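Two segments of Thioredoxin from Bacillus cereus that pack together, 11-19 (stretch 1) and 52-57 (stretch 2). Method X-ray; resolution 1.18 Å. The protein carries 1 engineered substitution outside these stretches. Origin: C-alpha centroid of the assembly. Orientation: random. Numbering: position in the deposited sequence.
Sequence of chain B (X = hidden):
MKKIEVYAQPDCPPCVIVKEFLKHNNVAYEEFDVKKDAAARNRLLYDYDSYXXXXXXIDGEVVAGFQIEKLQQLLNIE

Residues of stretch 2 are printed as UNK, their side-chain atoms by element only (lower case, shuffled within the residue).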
# COMPACT_ATOMS: atom_id res chain seq x y z
N ASP B 11 -6.02 11.09 -8.79
CA ASP B 11 -4.71 11.63 -8.58
C ASP B 11 -4.40 11.53 -7.11
O ASP B 11 -3.94 12.50 -6.48
CB ASP B 11 -4.58 13.04 -9.05
CG ASP B 11 -3.10 13.44 -9.23
OD1 ASP B 11 -2.16 12.58 -9.13
OD2 ASP B 11 -2.90 14.65 -9.42
N CYS B 12 -4.54 10.33 -6.55
CA CYS B 12 -4.41 10.13 -5.14
C CYS B 12 -3.71 8.79 -5.00
O CYS B 12 -4.29 7.73 -4.77
CB CYS B 12 -5.78 10.13 -4.47
SG CYS B 12 -5.66 9.80 -2.66
N PRO B 13 -2.39 8.81 -5.16
CA PRO B 13 -1.65 7.52 -5.02
C PRO B 13 -1.89 6.80 -3.67
O PRO B 13 -2.02 5.57 -3.66
CB PRO B 13 -0.18 7.88 -5.23
CG PRO B 13 -0.25 9.03 -6.15
CD PRO B 13 -1.50 9.83 -5.67
N PRO B 14 -2.02 7.52 -2.53
CA PRO B 14 -2.28 6.78 -1.30
C PRO B 14 -3.62 6.05 -1.34
O PRO B 14 -3.77 4.98 -0.78
CB PRO B 14 -2.25 7.89 -0.21
CG PRO B 14 -1.34 8.97 -0.86
CD PRO B 14 -1.71 8.95 -2.25
N CYS B 15 -4.61 6.66 -2.04
CA CYS B 15 -5.88 5.96 -2.24
C CYS B 15 -5.74 4.69 -3.05
O CYS B 15 -6.35 3.68 -2.72
CB CYS B 15 -6.84 6.86 -3.05
SG CYS B 15 -7.32 8.47 -2.31
N VAL B 16 -4.93 4.76 -4.07
CA VAL B 16 -4.68 3.57 -4.91
C VAL B 16 -4.00 2.49 -4.09
O VAL B 16 -4.39 1.33 -4.21
CB VAL B 16 -3.78 3.92 -6.12
CG1 VAL B 16 -3.32 2.65 -6.84
CG2 VAL B 16 -4.53 4.81 -7.04
N ILE B 17 -3.01 2.88 -3.30
CA ILE B 17 -2.32 1.93 -2.44
C ILE B 17 -3.28 1.28 -1.48
O ILE B 17 -3.29 0.06 -1.30
CB ILE B 17 -1.11 2.55 -1.75
CG1 ILE B 17 -0.13 3.04 -2.80
CG2 ILE B 17 -0.58 1.62 -0.65
CD1 ILE B 17 0.84 4.03 -2.25
N VAL B 18 -4.15 2.06 -0.84
CA VAL B 18 -5.13 1.48 0.06
C VAL B 18 -6.06 0.53 -0.65
O VAL B 18 -6.30 -0.58 -0.19
CB VAL B 18 -5.90 2.62 0.81
CG1 VAL B 18 -7.18 2.05 1.49
CG2 VAL B 18 -4.98 3.21 1.83
N LYS B 19 -6.62 0.95 -1.80
CA LYS B 19 -7.53 0.06 -2.51
C LYS B 19 -6.83 -1.23 -2.94
O LYS B 19 -7.39 -2.31 -2.81
CB LYS B 19 -8.12 0.77 -3.71
CG LYS B 19 -9.14 1.83 -3.41
CD LYS B 19 -9.44 2.72 -4.67
CE LYS B 19 -10.51 3.69 -4.78
NZ LYS B 19 -10.40 3.90 -6.26
N UNK B 52 -9.51 14.57 4.12
CA UNK B 52 -8.73 14.10 2.99
C UNK B 52 -9.03 12.64 2.71
O UNK B 52 -9.62 11.93 3.51
c UNK B 52 -7.24 14.33 3.26
o UNK B 52 -6.77 13.42 4.24
N UNK B 53 -8.56 12.20 1.53
CA UNK B 53 -8.58 10.79 1.15
C UNK B 53 -7.21 10.28 1.11
O UNK B 53 -6.24 11.01 0.91
c UNK B 53 -10.74 11.11 -0.14
o UNK B 53 -8.59 11.45 -1.18
c UNK B 53 -9.29 10.65 -0.21
N UNK B 54 -7.01 8.96 1.26
CA UNK B 54 -8.10 7.96 1.54
C UNK B 54 -8.60 8.15 2.98
O UNK B 54 -7.88 8.54 3.89
c UNK B 54 -7.36 6.62 1.44
c UNK B 54 -5.92 6.97 1.79
c UNK B 54 -5.68 8.36 1.25
N UNK B 55 -9.90 7.79 3.12
CA UNK B 55 -10.51 7.59 4.42
C UNK B 55 -11.30 6.29 4.30
O UNK B 55 -12.01 6.12 3.28
o UNK B 55 -10.52 9.88 5.15
c UNK B 55 -11.40 8.76 4.83
c UNK B 55 -12.14 8.47 6.12
N UNK B 56 -11.18 5.40 5.27
CA UNK B 56 -11.90 4.15 5.24
C UNK B 56 -12.76 4.12 6.49
O UNK B 56 -12.30 4.48 7.57
c UNK B 56 -10.95 2.96 5.19
c UNK B 56 -9.99 3.08 4.00
c UNK B 56 -11.70 1.64 5.08
N UNK B 57 -14.03 3.64 6.35
CA UNK B 57 -14.95 3.51 7.47
C UNK B 57 -15.22 2.02 7.61
O UNK B 57 -15.67 1.38 6.67
c UNK B 57 -17.03 4.24 8.55
c UNK B 57 -15.83 5.77 7.00
c UNK B 57 -16.21 4.34 7.28

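Position 52 carries two side-chain atoms, one carbon followed by one oxygen, without a branch. Its CB comes no nearer than 7.6 Å to SG of Cys 12, so it takes no part in the contact. A single CH2 ending in oxygen defines Ser 52, with chi1 at 72° (p).

Position 53 has three side-chain atoms: the CB, which bonds both an oxygen and a carbon. Its CA-to-CB bond runs sideways to stretch 1, yet the side-chain oxygen lies 3.4 Å from SG of Cys 15 and 3.7 Å from SG of Cys 12. Valine would have carbon on both branches, so this is Thr 53, chi1 58° (p), and the oxygen is OG1. Those two sulfurs are joined at 2.2 Å, SG of Cys 12 to SG of Cys 15, as a disulfide, so the hydroxyl oxygen sits in van der Waals range of both.

At position 54 three carbons close a ring onto the backbone N. Its CA-to-CB bond points toward stretch 1, and the ring packs on the helix: the ring carbon bonded to N is 3.8 Å from CB of Pro 14 and 3.9 Å from SG of Cys 15, while the next ring carbon is 3.9 Å from CG2 of Val 18. The ring closure identifies Pro 54 by connectivity alone, and these two carbons are CD and CG. The peptide bond before it is cis, and the pucker is C-gamma endo. The backbone N itself lies 3.6 Å from SG of Cys 15. As a proline nitrogen it carries no hydrogen and cannot donate a hydrogen bond to that sulfur.

Position 55 again shows a CB bearing one oxygen and one carbon, hence Thr 55, here with chi1 at -72° (m). Its CB points away from stretch 1, and OG1 donates a hydrogen bond to the backbone O of Ser 52 at 2.8 Å, tying the start of the strand to the preceding loop.

Position 56 has a CB carrying two carbons, three in all, and its CA-to-CB bond points toward stretch 1. One branch carbon is 3.9 Å from CG1 of Val 18. This is Val 56, chi1 -177° (t), and that carbon is CG2.

Position 57 repeats that three-carbon branched pattern but is out of reach of stretch 1. It is Val 57, chi1 -175° (t).

The contact buries 246 Å², counting both sides, and no hydrogen bond crosses it. Pro 54 contributes the largest share, 77 Å², and its CA is 4.8 Å from CA of Cys 15, close enough for its ring to meet Cys 15, Pro 14 and Val 18 together. Val 18, one turn beyond Pro 14 on the helix, extends the apolar packing to Val 56, while Thr 53 lies against the disulfide.

Stretch 2 52-57: STPTVV
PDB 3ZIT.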